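Local coordinates for protein RNA methyltransferase, TrmH family (Porphyromonas gingivalis, PDB 2I6D) that probably binds RNA and transfers a methyl group to it, as a member of the knotted TrmH family of RNA methyltransferases, at residues Gln26-Glu31 against Lys145-Ser150; Tyr43-Leu48 against Ser59-Ala64; Glu102-Leu107 against Phe127-Val132; Ile177-Ala182 against Ala218-Arg223; Ser188-Pro193 against Thr225-Gly230. All coordinates share one frame; numbering follows the deposited sequence.

Contact 1 of 5, residues Gln26-Glu31 against Lys145-Ser150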
# COMPACT_ATOMS: atom_id res chain seq x y z
N GLN A 26 -6.22 16.00 -4.76
CA GLN A 26 -5.76 15.40 -3.50
C GLN A 26 -6.85 14.47 -2.97
O GLN A 26 -7.28 14.59 -1.82
CB GLN A 26 -5.36 16.48 -2.47
CG GLN A 26 -4.00 17.15 -2.79
CD GLN A 26 -2.83 16.16 -2.75
OE1 GLN A 26 -2.52 15.58 -1.70
NE2 GLN A 26 -2.20 15.94 -3.91
N ALA A 27 -7.30 13.56 -3.84
CA ALA A 27 -8.40 12.66 -3.52
C ALA A 27 -8.23 11.29 -4.20
O ALA A 27 -7.53 11.16 -5.20
CB ALA A 27 -9.72 13.29 -3.93
N PHE A 28 -8.89 10.28 -3.65
CA PHE A 28 -8.91 8.96 -4.30
C PHE A 28 -10.20 8.28 -3.93
O PHE A 28 -10.81 8.59 -2.88
CB PHE A 28 -7.68 8.12 -3.89
CG PHE A 28 -7.70 7.65 -2.45
CD1 PHE A 28 -8.16 6.38 -2.12
CD2 PHE A 28 -7.29 8.49 -1.43
CE1 PHE A 28 -8.17 5.94 -0.80
CE2 PHE A 28 -7.30 8.05 -0.07
CZ PHE A 28 -7.75 6.78 0.23
N ALA A 29 -10.64 7.34 -4.76
CA ALA A 29 -11.88 6.64 -4.53
C ALA A 29 -11.66 5.21 -4.03
O ALA A 29 -10.64 4.56 -4.34
CB ALA A 29 -12.74 6.63 -5.80
N VAL A 30 -12.65 4.72 -3.31
CA VAL A 30 -12.71 3.37 -2.77
C VAL A 30 -14.12 2.86 -3.02
O VAL A 30 -15.12 3.60 -2.78
CB VAL A 30 -12.41 3.37 -1.24
CG1 VAL A 30 -12.47 1.93 -0.62
CG2 VAL A 30 -11.03 4.02 -0.96
N GLU A 31 -14.21 1.64 -3.51
CA GLU A 31 -15.50 1.03 -3.85
C GLU A 31 -15.89 -0.18 -3.01
O GLU A 31 -15.06 -1.04 -2.66
CB GLU A 31 -15.56 0.68 -5.34
CG GLU A 31 -15.22 1.87 -6.26
CD GLU A 31 -15.44 1.48 -7.73
OE1 GLU A 31 -16.29 0.61 -7.98
OE2 GLU A 31 -14.75 2.02 -8.62
N LYS A 145 -6.52 -0.02 -8.72
CA LYS A 145 -6.08 -1.41 -8.80
C LYS A 145 -5.50 -1.88 -7.45
O LYS A 145 -5.87 -2.96 -6.95
CB LYS A 145 -5.12 -1.63 -9.97
CG LYS A 145 -4.82 -3.12 -10.19
CD LYS A 145 -4.71 -3.49 -11.68
CE LYS A 145 -4.73 -5.01 -11.87
NZ LYS A 145 -4.94 -5.43 -13.31
N VAL A 146 -4.64 -1.07 -6.84
CA VAL A 146 -4.11 -1.43 -5.53
C VAL A 146 -5.16 -1.37 -4.43
O VAL A 146 -5.31 -2.33 -3.68
CB VAL A 146 -2.89 -0.59 -5.13
CG1 VAL A 146 -2.42 -0.95 -3.68
CG2 VAL A 146 -1.77 -0.80 -6.18
N VAL A 147 -5.90 -0.26 -4.36
CA VAL A 147 -6.92 -0.07 -3.32
C VAL A 147 -7.90 -1.23 -3.26
O VAL A 147 -8.11 -1.83 -2.20
CB VAL A 147 -7.72 1.26 -3.52
CG1 VAL A 147 -9.03 1.26 -2.72
CG2 VAL A 147 -6.84 2.46 -3.15
N GLN A 148 -8.50 -1.54 -4.41
CA GLN A 148 -9.51 -2.58 -4.46
C GLN A 148 -8.98 -3.97 -4.09
O GLN A 148 -9.77 -4.83 -3.71
CB GLN A 148 -10.20 -2.60 -5.82
CG GLN A 148 -10.97 -1.30 -6.10
CD GLN A 148 -12.02 -0.96 -5.03
OE1 GLN A 148 -12.04 0.15 -4.52
NE2 GLN A 148 -12.90 -1.92 -4.70
N ALA A 149 -7.67 -4.17 -4.22
CA ALA A 149 -7.05 -5.45 -3.88
C ALA A 149 -6.39 -5.43 -2.49
O ALA A 149 -5.69 -6.39 -2.11
CB ALA A 149 -6.02 -5.82 -4.93
N SER A 150 -6.64 -4.36 -1.72
CA SER A 150 -5.92 -4.13 -0.46
C SER A 150 -6.47 -4.89 0.77
O SER A 150 -5.78 -4.99 1.79
CB SER A 150 -5.82 -2.61 -0.17
OG SER A 150 -7.09 -2.06 0.15
O HOH W 1 -10.86 2.25 -5.96

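Contact 2 of 5, residues Tyr43-Leu48 against Ser59-Ala64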
# COMPACT_ATOMS: atom_id res chain seq x y z
N TYR A 43 -9.65 7.88 7.16
CA TYR A 43 -9.47 8.77 6.02
C TYR A 43 -10.59 9.77 6.05
O TYR A 43 -11.65 9.48 6.59
CB TYR A 43 -9.50 8.01 4.68
CG TYR A 43 -8.27 7.18 4.50
CD1 TYR A 43 -7.15 7.70 3.84
CD2 TYR A 43 -8.20 5.90 5.06
CE1 TYR A 43 -6.00 6.95 3.72
CE2 TYR A 43 -7.05 5.15 4.98
CZ TYR A 43 -5.96 5.67 4.29
OH TYR A 43 -4.81 4.91 4.19
N ARG A 44 -10.32 10.94 5.48
CA ARG A 44 -11.28 12.02 5.49
C ARG A 44 -12.18 11.84 4.28
O ARG A 44 -11.74 12.01 3.15
CB ARG A 44 -10.54 13.35 5.37
CG ARG A 44 -11.17 14.50 6.12
CD ARG A 44 -12.48 14.89 5.52
NE ARG A 44 -13.00 16.12 6.13
CZ ARG A 44 -14.16 16.69 5.80
NH1 ARG A 44 -14.54 17.82 6.41
NH2 ARG A 44 -14.92 16.15 4.84
N CYS A 45 -13.45 11.55 4.53
CA CYS A 45 -14.40 11.33 3.44
C CYS A 45 -15.00 12.65 2.93
O CYS A 45 -15.55 13.44 3.71
CB CYS A 45 -15.48 10.33 3.87
SG CYS A 45 -16.65 10.00 2.53
N ARG A 46 -14.88 12.88 1.62
CA ARG A 46 -15.34 14.07 0.90
C ARG A 46 -16.73 13.83 0.30
O ARG A 46 -17.56 14.73 0.20
CB ARG A 46 -14.32 14.28 -0.24
CG ARG A 46 -14.38 15.56 -1.06
CD ARG A 46 -13.08 15.69 -1.86
NE ARG A 46 -13.20 16.56 -3.03
CZ ARG A 46 -12.17 16.99 -3.76
NH1 ARG A 46 -12.38 17.79 -4.80
NH2 ARG A 46 -10.93 16.62 -3.46
N MSE A 47 -16.94 12.60 -0.17
CA MSE A 47 -18.14 12.24 -0.90
C MSE A 47 -18.44 10.76 -0.71
O MSE A 47 -17.52 9.94 -0.66
CB MSE A 47 -17.95 12.57 -2.38
CG MSE A 47 -19.01 12.00 -3.29
SE MSE A 47 -18.92 12.80 -5.10
CE MSE A 47 -20.17 14.25 -4.82
N LEU A 48 -19.72 10.42 -0.58
CA LEU A 48 -20.15 9.04 -0.41
C LEU A 48 -21.42 8.86 -1.23
O LEU A 48 -22.40 9.55 -1.03
CB LEU A 48 -20.40 8.73 1.07
CG LEU A 48 -20.73 7.28 1.40
CD1 LEU A 48 -19.55 6.35 1.06
CD2 LEU A 48 -21.10 7.16 2.88
N SER A 59 -21.75 4.48 9.11
CA SER A 59 -22.04 5.73 9.82
C SER A 59 -21.72 6.87 8.89
O SER A 59 -20.65 6.93 8.29
CB SER A 59 -21.33 5.87 11.17
OG SER A 59 -20.07 5.25 11.18
N THR A 60 -22.72 7.73 8.71
CA THR A 60 -22.63 8.86 7.81
C THR A 60 -21.38 9.65 8.15
O THR A 60 -21.17 10.00 9.32
CB THR A 60 -23.87 9.76 7.93
OG1 THR A 60 -25.01 8.97 8.29
CG2 THR A 60 -24.15 10.48 6.61
N PRO A 61 -20.52 9.90 7.15
CA PRO A 61 -19.29 10.65 7.38
C PRO A 61 -19.61 12.09 7.77
O PRO A 61 -20.55 12.68 7.24
CB PRO A 61 -18.60 10.65 6.01
CG PRO A 61 -19.31 9.63 5.18
CD PRO A 61 -20.69 9.52 5.74
N HIS A 62 -18.85 12.62 8.72
CA HIS A 62 -19.05 14.02 9.09
C HIS A 62 -18.57 14.94 7.96
O HIS A 62 -17.46 14.82 7.42
CB HIS A 62 -18.40 14.36 10.44
CG HIS A 62 -19.37 14.39 11.58
ND1 HIS A 62 -19.58 13.32 12.43
CD2 HIS A 62 -20.19 15.38 12.03
CE1 HIS A 62 -20.48 13.65 13.34
NE2 HIS A 62 -20.87 14.89 13.12
N ASP A 63 -19.47 15.83 7.56
CA ASP A 63 -19.15 16.84 6.54
C ASP A 63 -18.76 16.27 5.16
O ASP A 63 -17.81 16.74 4.54
CB ASP A 63 -18.05 17.78 7.05
CG ASP A 63 -18.02 19.09 6.28
OD1 ASP A 63 -19.11 19.67 6.05
OD2 ASP A 63 -16.92 19.53 5.90
N ALA A 64 -19.49 15.27 4.70
CA ALA A 64 -19.29 14.77 3.35
C ALA A 64 -20.53 15.03 2.51
O ALA A 64 -21.63 15.17 3.04
CB ALA A 64 -18.95 13.27 3.36

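Contact 3 of 5, residues Glu102-Leu107 against Phe127-Val132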
# COMPACT_ATOMS: atom_id res chain seq x y z
N GLU A 102 8.54 2.90 12.53
CA GLU A 102 8.00 2.46 13.82
C GLU A 102 7.95 0.95 13.70
O GLU A 102 7.11 0.43 12.99
CB GLU A 102 6.60 3.04 14.12
CG GLU A 102 6.62 4.56 14.38
CD GLU A 102 5.24 5.23 14.49
OE1 GLU A 102 5.16 6.20 15.30
OE2 GLU A 102 4.28 4.84 13.78
N GLY A 103 8.90 0.28 14.33
CA GLY A 103 9.10 -1.15 14.12
C GLY A 103 9.62 -1.47 12.72
O GLY A 103 10.11 -0.59 11.98
N LEU A 104 9.50 -2.74 12.35
CA LEU A 104 9.92 -3.17 11.04
C LEU A 104 9.12 -2.40 9.98
O LEU A 104 7.87 -2.38 10.01
CB LEU A 104 9.67 -4.68 10.90
CG LEU A 104 9.88 -5.24 9.50
CD1 LEU A 104 11.37 -4.96 9.05
CD2 LEU A 104 9.54 -6.75 9.52
N THR A 105 9.86 -1.80 9.06
CA THR A 105 9.33 -0.89 8.07
C THR A 105 9.80 -1.38 6.71
O THR A 105 11.00 -1.59 6.51
CB THR A 105 9.87 0.52 8.34
OG1 THR A 105 9.42 0.94 9.64
CG2 THR A 105 9.39 1.54 7.27
N LEU A 106 8.86 -1.57 5.78
CA LEU A 106 9.18 -2.04 4.45
C LEU A 106 9.45 -0.88 3.53
O LEU A 106 8.78 0.17 3.62
CB LEU A 106 8.04 -2.89 3.86
CG LEU A 106 7.59 -4.04 4.74
CD1 LEU A 106 6.50 -4.79 3.95
CD2 LEU A 106 8.79 -4.94 5.11
N LEU A 107 10.46 -1.05 2.67
CA LEU A 107 10.66 -0.13 1.58
C LEU A 107 10.60 -0.93 0.28
O LEU A 107 11.34 -1.89 0.10
CB LEU A 107 12.00 0.61 1.70
CG LEU A 107 12.29 1.75 0.69
CD1 LEU A 107 12.65 1.23 -0.68
CD2 LEU A 107 11.16 2.71 0.56
N PHE A 127 0.89 -9.27 9.39
CA PHE A 127 1.97 -9.39 10.38
C PHE A 127 2.16 -8.16 11.28
O PHE A 127 3.00 -8.15 12.20
CB PHE A 127 3.26 -9.76 9.68
CG PHE A 127 3.26 -11.18 9.16
CD1 PHE A 127 3.30 -12.26 10.06
CD2 PHE A 127 3.12 -11.44 7.80
CE1 PHE A 127 3.25 -13.59 9.61
CE2 PHE A 127 3.11 -12.77 7.33
CZ PHE A 127 3.15 -13.83 8.24
N GLY A 128 1.38 -7.13 11.01
CA GLY A 128 1.33 -5.94 11.89
C GLY A 128 2.41 -4.91 11.58
O GLY A 128 2.79 -4.12 12.45
N ILE A 129 2.93 -4.93 10.34
CA ILE A 129 3.80 -3.86 9.86
C ILE A 129 3.05 -2.52 9.85
O ILE A 129 1.93 -2.44 9.34
CB ILE A 129 4.31 -4.16 8.40
CG1 ILE A 129 5.18 -5.43 8.35
CG2 ILE A 129 4.98 -2.90 7.75
CD1 ILE A 129 6.64 -5.25 8.34
N ARG A 130 3.61 -1.49 10.44
CA ARG A 130 2.87 -0.22 10.53
C ARG A 130 3.14 0.76 9.41
O ARG A 130 2.34 1.70 9.20
CB ARG A 130 3.15 0.45 11.88
CG ARG A 130 2.50 -0.36 13.02
CD ARG A 130 3.22 -0.14 14.30
NE ARG A 130 3.05 1.23 14.78
CZ ARG A 130 3.09 1.56 16.06
NH1 ARG A 130 3.27 0.61 16.97
NH2 ARG A 130 2.93 2.83 16.44
N HIS A 131 4.27 0.58 8.71
CA HIS A 131 4.68 1.55 7.69
C HIS A 131 5.26 0.86 6.52
O HIS A 131 6.08 -0.05 6.66
CB HIS A 131 5.73 2.56 8.23
CG HIS A 131 5.19 3.47 9.27
ND1 HIS A 131 4.52 4.63 8.96
CD2 HIS A 131 5.14 3.35 10.62
CE1 HIS A 131 4.11 5.20 10.08
NE2 HIS A 131 4.47 4.45 11.10
N VAL A 132 4.83 1.30 5.34
CA VAL A 132 5.35 0.76 4.07
C VAL A 132 5.71 1.99 3.23
O VAL A 132 4.86 2.84 2.93
CB VAL A 132 4.34 -0.15 3.30
CG1 VAL A 132 4.87 -0.51 1.90
CG2 VAL A 132 4.03 -1.44 4.09
O HOH W 2 6.15 -1.97 12.06

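Contact 4 of 5, residues Ile177-Ala182 against Ala218-Arg223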
# COMPACT_ATOMS: atom_id res chain seq x y z
N ILE A 177 19.61 3.26 12.68
CA ILE A 177 18.56 2.29 12.27
C ILE A 177 19.12 1.33 11.21
O ILE A 177 19.63 1.77 10.17
CB ILE A 177 17.30 2.99 11.78
CG1 ILE A 177 16.72 3.82 12.93
CG2 ILE A 177 16.26 1.96 11.16
CD1 ILE A 177 15.68 4.73 12.51
N PRO A 178 19.08 0.02 11.51
CA PRO A 178 19.61 -0.96 10.57
C PRO A 178 18.77 -1.01 9.30
O PRO A 178 17.53 -0.93 9.34
CB PRO A 178 19.46 -2.30 11.33
CG PRO A 178 18.42 -2.03 12.37
CD PRO A 178 18.54 -0.60 12.73
N VAL A 179 19.46 -1.15 8.18
CA VAL A 179 18.83 -1.20 6.88
C VAL A 179 19.12 -2.55 6.24
O VAL A 179 20.24 -2.81 5.79
CB VAL A 179 19.27 -0.04 5.96
CG1 VAL A 179 18.50 -0.09 4.64
CG2 VAL A 179 19.06 1.32 6.65
N TYR A 180 18.11 -3.39 6.21
CA TYR A 180 18.23 -4.73 5.64
C TYR A 180 17.73 -4.70 4.21
O TYR A 180 16.91 -3.84 3.83
CB TYR A 180 17.36 -5.70 6.46
CG TYR A 180 17.85 -5.87 7.85
CD1 TYR A 180 17.41 -5.04 8.88
CD2 TYR A 180 18.75 -6.89 8.17
CE1 TYR A 180 17.87 -5.19 10.17
CE2 TYR A 180 19.21 -7.06 9.45
CZ TYR A 180 18.76 -6.21 10.45
OH TYR A 180 19.23 -6.35 11.74
N GLY A 181 18.27 -5.60 3.39
CA GLY A 181 17.86 -5.73 1.99
C GLY A 181 17.80 -7.17 1.58
O GLY A 181 18.65 -7.98 1.99
N ALA A 182 16.83 -7.50 0.73
CA ALA A 182 16.66 -8.86 0.22
C ALA A 182 17.43 -9.00 -1.10
O ALA A 182 17.16 -8.27 -2.07
CB ALA A 182 15.18 -9.16 0.01
N ALA A 218 23.79 0.38 -2.08
CA ALA A 218 24.90 1.02 -1.37
C ALA A 218 24.54 1.52 0.04
O ALA A 218 25.42 1.68 0.87
CB ALA A 218 25.53 2.15 -2.21
N GLU A 219 23.26 1.73 0.31
CA GLU A 219 22.83 2.21 1.62
C GLU A 219 22.43 1.08 2.59
O GLU A 219 22.05 1.36 3.73
CB GLU A 219 21.64 3.16 1.47
CG GLU A 219 21.95 4.42 0.68
CD GLU A 219 23.04 5.29 1.31
OE1 GLU A 219 23.26 5.25 2.55
OE2 GLU A 219 23.68 6.03 0.56
N ILE A 220 22.48 -0.16 2.11
CA ILE A 220 22.05 -1.32 2.89
C ILE A 220 23.13 -1.72 3.87
O ILE A 220 24.31 -1.83 3.48
CB ILE A 220 21.82 -2.53 1.96
CG1 ILE A 220 20.84 -2.21 0.82
CG2 ILE A 220 21.47 -3.75 2.76
CD1 ILE A 220 19.42 -1.96 1.18
N THR A 221 22.76 -1.94 5.13
CA THR A 221 23.78 -2.34 6.13
C THR A 221 23.92 -3.85 6.24
O THR A 221 24.98 -4.35 6.57
CB THR A 221 23.53 -1.73 7.53
OG1 THR A 221 22.25 -2.13 8.04
CG2 THR A 221 23.62 -0.23 7.47
N ASP A 222 22.85 -4.57 5.93
CA ASP A 222 22.77 -6.01 6.19
C ASP A 222 22.02 -6.69 5.03
O ASP A 222 20.80 -6.54 4.90
CB ASP A 222 22.02 -6.25 7.50
CG ASP A 222 22.74 -5.67 8.71
OD1 ASP A 222 23.51 -6.43 9.33
OD2 ASP A 222 22.58 -4.47 9.03
N ARG A 223 22.76 -7.44 4.21
CA ARG A 223 22.12 -8.18 3.11
C ARG A 223 21.58 -9.52 3.58
O ARG A 223 22.33 -10.29 4.19
CB ARG A 223 23.13 -8.45 1.98
CG ARG A 223 23.64 -7.23 1.33
CD ARG A 223 24.78 -7.62 0.36
NE ARG A 223 24.65 -6.79 -0.82
CZ ARG A 223 24.33 -7.23 -2.04
NH1 ARG A 223 24.24 -6.33 -3.01
NH2 ARG A 223 24.15 -8.53 -2.30

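Contact 5 of 5, residues Ser188-Pro193 against Thr225-Gly230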
# COMPACT_ATOMS: atom_id res chain seq x y z
N SER A 188 22.07 -15.84 4.98
CA SER A 188 20.79 -16.54 5.15
C SER A 188 19.96 -15.83 6.20
O SER A 188 20.45 -15.54 7.30
CB SER A 188 20.99 -17.99 5.61
OG SER A 188 19.73 -18.52 6.00
N LEU A 189 18.70 -15.54 5.88
CA LEU A 189 17.78 -14.90 6.83
C LEU A 189 17.55 -15.73 8.10
O LEU A 189 17.16 -15.19 9.13
CB LEU A 189 16.42 -14.57 6.18
CG LEU A 189 15.28 -15.60 6.19
CD1 LEU A 189 13.93 -14.96 6.00
CD2 LEU A 189 15.51 -16.68 5.15
N TYR A 190 17.78 -17.03 8.01
CA TYR A 190 17.68 -17.90 9.19
C TYR A 190 18.86 -17.79 10.13
O TYR A 190 18.75 -18.13 11.30
CB TYR A 190 17.48 -19.37 8.77
CG TYR A 190 16.32 -19.51 7.82
CD1 TYR A 190 15.08 -18.93 8.10
CD2 TYR A 190 16.46 -20.20 6.63
CE1 TYR A 190 14.01 -19.04 7.20
CE2 TYR A 190 15.41 -20.33 5.74
CZ TYR A 190 14.19 -19.73 6.03
OH TYR A 190 13.15 -19.89 5.11
N GLU A 191 20.00 -17.31 9.62
CA GLU A 191 21.22 -17.17 10.42
C GLU A 191 21.44 -15.74 10.93
O GLU A 191 22.23 -15.53 11.85
CB GLU A 191 22.45 -17.62 9.62
CG GLU A 191 22.34 -19.05 9.09
CD GLU A 191 23.56 -19.51 8.29
OE1 GLU A 191 24.37 -18.67 7.82
OE2 GLU A 191 23.69 -20.72 8.11
N ALA A 192 20.76 -14.76 10.34
CA ALA A 192 20.97 -13.38 10.70
C ALA A 192 20.28 -13.13 12.04
O ALA A 192 19.14 -13.53 12.21
CB ALA A 192 20.41 -12.46 9.61
N PRO A 193 20.96 -12.47 13.00
CA PRO A 193 20.19 -12.12 14.19
C PRO A 193 19.35 -10.93 13.80
O PRO A 193 19.85 -10.01 13.16
CB PRO A 193 21.25 -11.73 15.24
CG PRO A 193 22.60 -11.91 14.56
CD PRO A 193 22.36 -12.01 13.08
N THR A 225 19.33 -13.14 2.44
CA THR A 225 18.93 -13.99 1.34
C THR A 225 18.01 -15.08 1.88
O THR A 225 18.17 -15.52 3.02
CB THR A 225 20.16 -14.65 0.68
OG1 THR A 225 21.11 -13.63 0.34
CG2 THR A 225 19.78 -15.36 -0.59
N ILE A 226 17.06 -15.51 1.06
CA ILE A 226 16.27 -16.69 1.35
C ILE A 226 16.89 -17.83 0.55
O ILE A 226 16.81 -17.85 -0.68
CB ILE A 226 14.79 -16.50 0.93
CG1 ILE A 226 14.19 -15.26 1.62
CG2 ILE A 226 13.99 -17.79 1.22
CD1 ILE A 226 12.85 -14.81 1.01
N PRO A 227 17.49 -18.80 1.24
CA PRO A 227 18.25 -19.84 0.56
C PRO A 227 17.36 -20.73 -0.31
O PRO A 227 16.23 -21.07 0.09
CB PRO A 227 18.86 -20.67 1.71
CG PRO A 227 18.61 -19.87 2.97
CD PRO A 227 17.46 -18.97 2.71
N ALA A 228 17.85 -21.07 -1.50
CA ALA A 228 17.19 -22.08 -2.33
C ALA A 228 17.74 -23.45 -1.98
O ALA A 228 18.91 -23.58 -1.60
CB ALA A 228 17.39 -21.80 -3.81
N SER A 229 16.91 -24.47 -2.13
CA SER A 229 17.34 -25.82 -1.81
C SER A 229 16.68 -26.84 -2.69
O SER A 229 16.31 -27.92 -2.23
CB SER A 229 17.05 -26.15 -0.34
OG SER A 229 15.67 -25.99 -0.08
N GLY A 230 16.54 -26.51 -3.98
CA GLY A 230 15.93 -27.41 -4.95
C GLY A 230 16.87 -28.50 -5.45
O GLY A 230 18.01 -28.63 -4.98

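Contact 1 of 5, residues Gln26-Glu31 against Lys145-Ser150
Gln148 OE1 takes up the backbone N-H of Glu31 at a Glu31 N to Gln148 OE1 distance of 2.8 Å. The same oxygen lies within hydrogen-bonding distance of a water that also reaches Ala29 O. On the other branch of the amide, Gln148 NE2 donates to Glu31 O over 3.1 Å. That bond is nearly straight, at 171°, and the oxygen lies in the plane of the amide. One primary amide thus reads both the N-H and the C=O of a single residue on the outermost strand 27-31. The Gln148 chain bends at chi2 (-57°), which turns CD back from an extended path. The carboxylate of Glu31 goes elsewhere, to Ser79 OG and Thr80 N. Beside the polar pair, Val147 CG1 packs on Val30 CG2 at 3.8 Å, and Val147 CG2 approaches the Phe28 ring obliquely, 4.3 Å from Phe28 CD1. Leu35 of helix 33-39 touches both Val30 and Gln148. Strand 27-31 belongs to the probable substrate-binding domain and helix 144-148 to the SpoU methylase domain, so this is a contact between domains. Because the amide bonds backbone atoms, the join probably depends on the path of the strand more than on the Glu31 side chain.

Contact 2 of 5, residues Tyr43-Leu48 against Ser59-Ala64
Arg44 grips Asp63 with two nitrogens at the end of its guanidinium. The contact lies beside the four-stranded mixed sheet of the probable substrate-binding domain, where strand 45-51 meets the type II beta turn Pro61-Ala64 that leads into strand 65-69. Arg44 NH1 forms a salt bridge with Asp63 OD2 at 3.0 Å, in the guanidinium plane and on the anti lone pair of the oxygen. The carboxylate plane is turned 74° from that of the guanidinium. Arg44 NH2 donates to the backbone oxygen of the same residue, Asp63 O, also at 3.0 Å. It has a second acceptor in Cys45 O, a more bent bond of 137°. These two bonds tie the guanidinium to the turn and to the backbone of the next residue, Cys45.

Next comes an apolar layer. Pro61 CG touches Cys45 SG at 3.8 Å, and Pro61 CD touches Leu48 CD2 at 3.7 Å. Leu40 also packs on Cys45 and Pro61. Further out, Arg46 and Met47, a selenomethionine, both face Val90 on strand 87-92 in a classic beta bulge. Backbone bonds of Arg46 and Leu48 with Glu65 join the strand to its neighbour 65-69. The Arg46 guanidinium forms a salt bridge with Glu25. At the end of the turn, Ala64 CB sits 3.4 Å from Cys45 O.

Contact 3 of 5, residues Glu102-Leu107 against Phe127-Val132
His131 NE2 donates to Glu102 OE2 over 2.7 Å, nearly straight at 169°. The oxygen lies at the edge of the imidazole, in its plane. Relative to the carboxylate, the nitrogen stands above the plane. Glu102 OE2 is also 3.6 Å from Arg130 NH2, a longer salt bridge. OE2 therefore faces two basic side chains, which would be expected to favour the charged carboxylate. Glu102 CB lies over one face of the Arg130 guanidinium.

Backbone polar links come next. Leu106 N bonds to His131 O, and Leu106 pairs with Val132 in parallel register. A water donates to Glu102 O and Leu104 O and accepts from Arg130 N, bridging the two segments beside Leu104. These strands, 104-109 and 131-134, are joined through helix 114-127 as a beta-alpha-beta crossover in the parallel sheet of the SpoU methylase domain.

The apolar contacts centre on Ile129 CD1. Ile129 CD1 presses on Leu104 CG at 3.4 Å and on Leu104 CD2 at 3.5 Å, both tighter than usual van der Waals contact. Ile129 CD1 also meets Leu106 CD2 at 3.9 Å. Leu106 CD1 touches Val132 CG2 at 4.2 Å. Helix 114-127 adds Ala124 against Ile129 and Val132, while helix 242-255 brings Trp253 onto Leu104. Nearby, Thr105 CG2 packs 3.9 Å from His131 CB.

Contact 4 of 5, residues Ile177-Ala182 against Ala218-Arg223
Thr221 meets Val179 through its side chain and its backbone at once. Thr221 CB stands 3.9 Å from Val179 O. From there OG1 lies between the backbone N and the carbonyl carbon (chi1 59°). Thr221 OG1 accepts the N-H of Val179, with 3.0 Å between Val179 N and Thr221 OG1. It also lies close to Val179 O, 3.1 Å from Thr221 OG1. Thr221 OG1 in turn donates to Asp222 OD2 over 2.6 Å.

Val179 O is gripped by two backbone donors. Thr221 N is 2.7 Å from Val179 O and in the carbonyl plane. Asp222 N is the longer partner, tilted 28° from that plane. Two residues along the same strand, Gly181 N bonds to Asp222 O. Tyr180 pairs with Asp222, and Gly181 with Arg223, in parallel register. The Tyr180 and Asp222 side chains lie side by side and point the same way. Tyr180 CD2 comes to 3.4 Å from Asp222 CB, and Asp222 OD2 stands over one ring face, offset toward the rim. Ile220 CG2 lies 3.7 Å from Gly181 N, and Ile220 CD1 packs on Val179 CG1 at 4.0 Å.

Strand 179-182 runs between 201-206 and 222-225 in the parallel sheet of the SpoU methylase domain. Leu169 of helix 165-174 packs on Val179, and Arg173 of that helix forms a salt bridge with Glu219. Trp253 of helix 242-255 meets Tyr180 edge-to-face.

Contact 5 of 5, residues Ser188-Pro193 against Thr225-Gly230
Ser188 lies beside Thr225 as a parallel pair, the last rung between strand 187-188 and strand 222-225. Its CA makes a C-H...O contact with Thr225 O. Ser188 OG is anti to the backbone N (chi1 169°) and sits 3.5 Å from Pro227 CG. The same oxygen accepts the N-H of Tyr190, with 3.2 Å between Tyr190 N and Ser188 OG. This is an ST turn, and it bends the chain just after the strand.

Leu189 carries the backbone link. Leu189 N donates to Thr225 O over 2.9 Å, at 155° and in the carbonyl plane. The Leu189 side chain has two conformers, and the details of its packing are less certain for that reason. In the conformer described, CG lies between the backbone N and the carbonyl carbon (chi1 89°). Leu189 CD2 then reaches Pro227 CD at 3.9 Å and Ile226 CG1 at 4.0 Å. Strand 187-188 is an outermost strand of the seven-stranded parallel sheet in the SpoU methylase domain, so the contact lies at the rim of that sheet, where both segments leave it for loops.

Tyr190 follows. In the same conformer, Leu189 CD2 lies over the centre of one face of the Tyr190 ring, 3.4 Å above the plane. Tyr190 CE2 comes to 3.9 Å from Pro227 CD, an oblique approach. Helix 242-255 touches the same residues: Leu249 meets Leu189, Ile248 meets Ile226, and Glu252 meets both Leu189 and Tyr190. Next, Glu191 N bonds back to Ser188 O at 3.0 Å. At Ala192 the backbone oxygen accepts from Arg256 NH1.

In the fold
Contacts 1 and 2 share the four-stranded mixed sheet of the probable substrate-binding domain. They touch, with centres about 15 Å apart. Contact 2 is nested along the chain inside the loop closed by contact 1, and so is contact 3. Contact 1 spans the two domains by setting strand 27-31 against helix 144-148. Contacts 3, 4 and 5 belong to the SpoU methylase domain. Contacts 3 and 4 lie on its parallel sheet, centres about 15 Å apart. Contact 5 follows at the sheet's rim. It touches contact 4, and their segments alternate along the chain. Contacts 2 and 5 are farthest apart, about 47 Å between centres, consistent with an elongated chain of two domains.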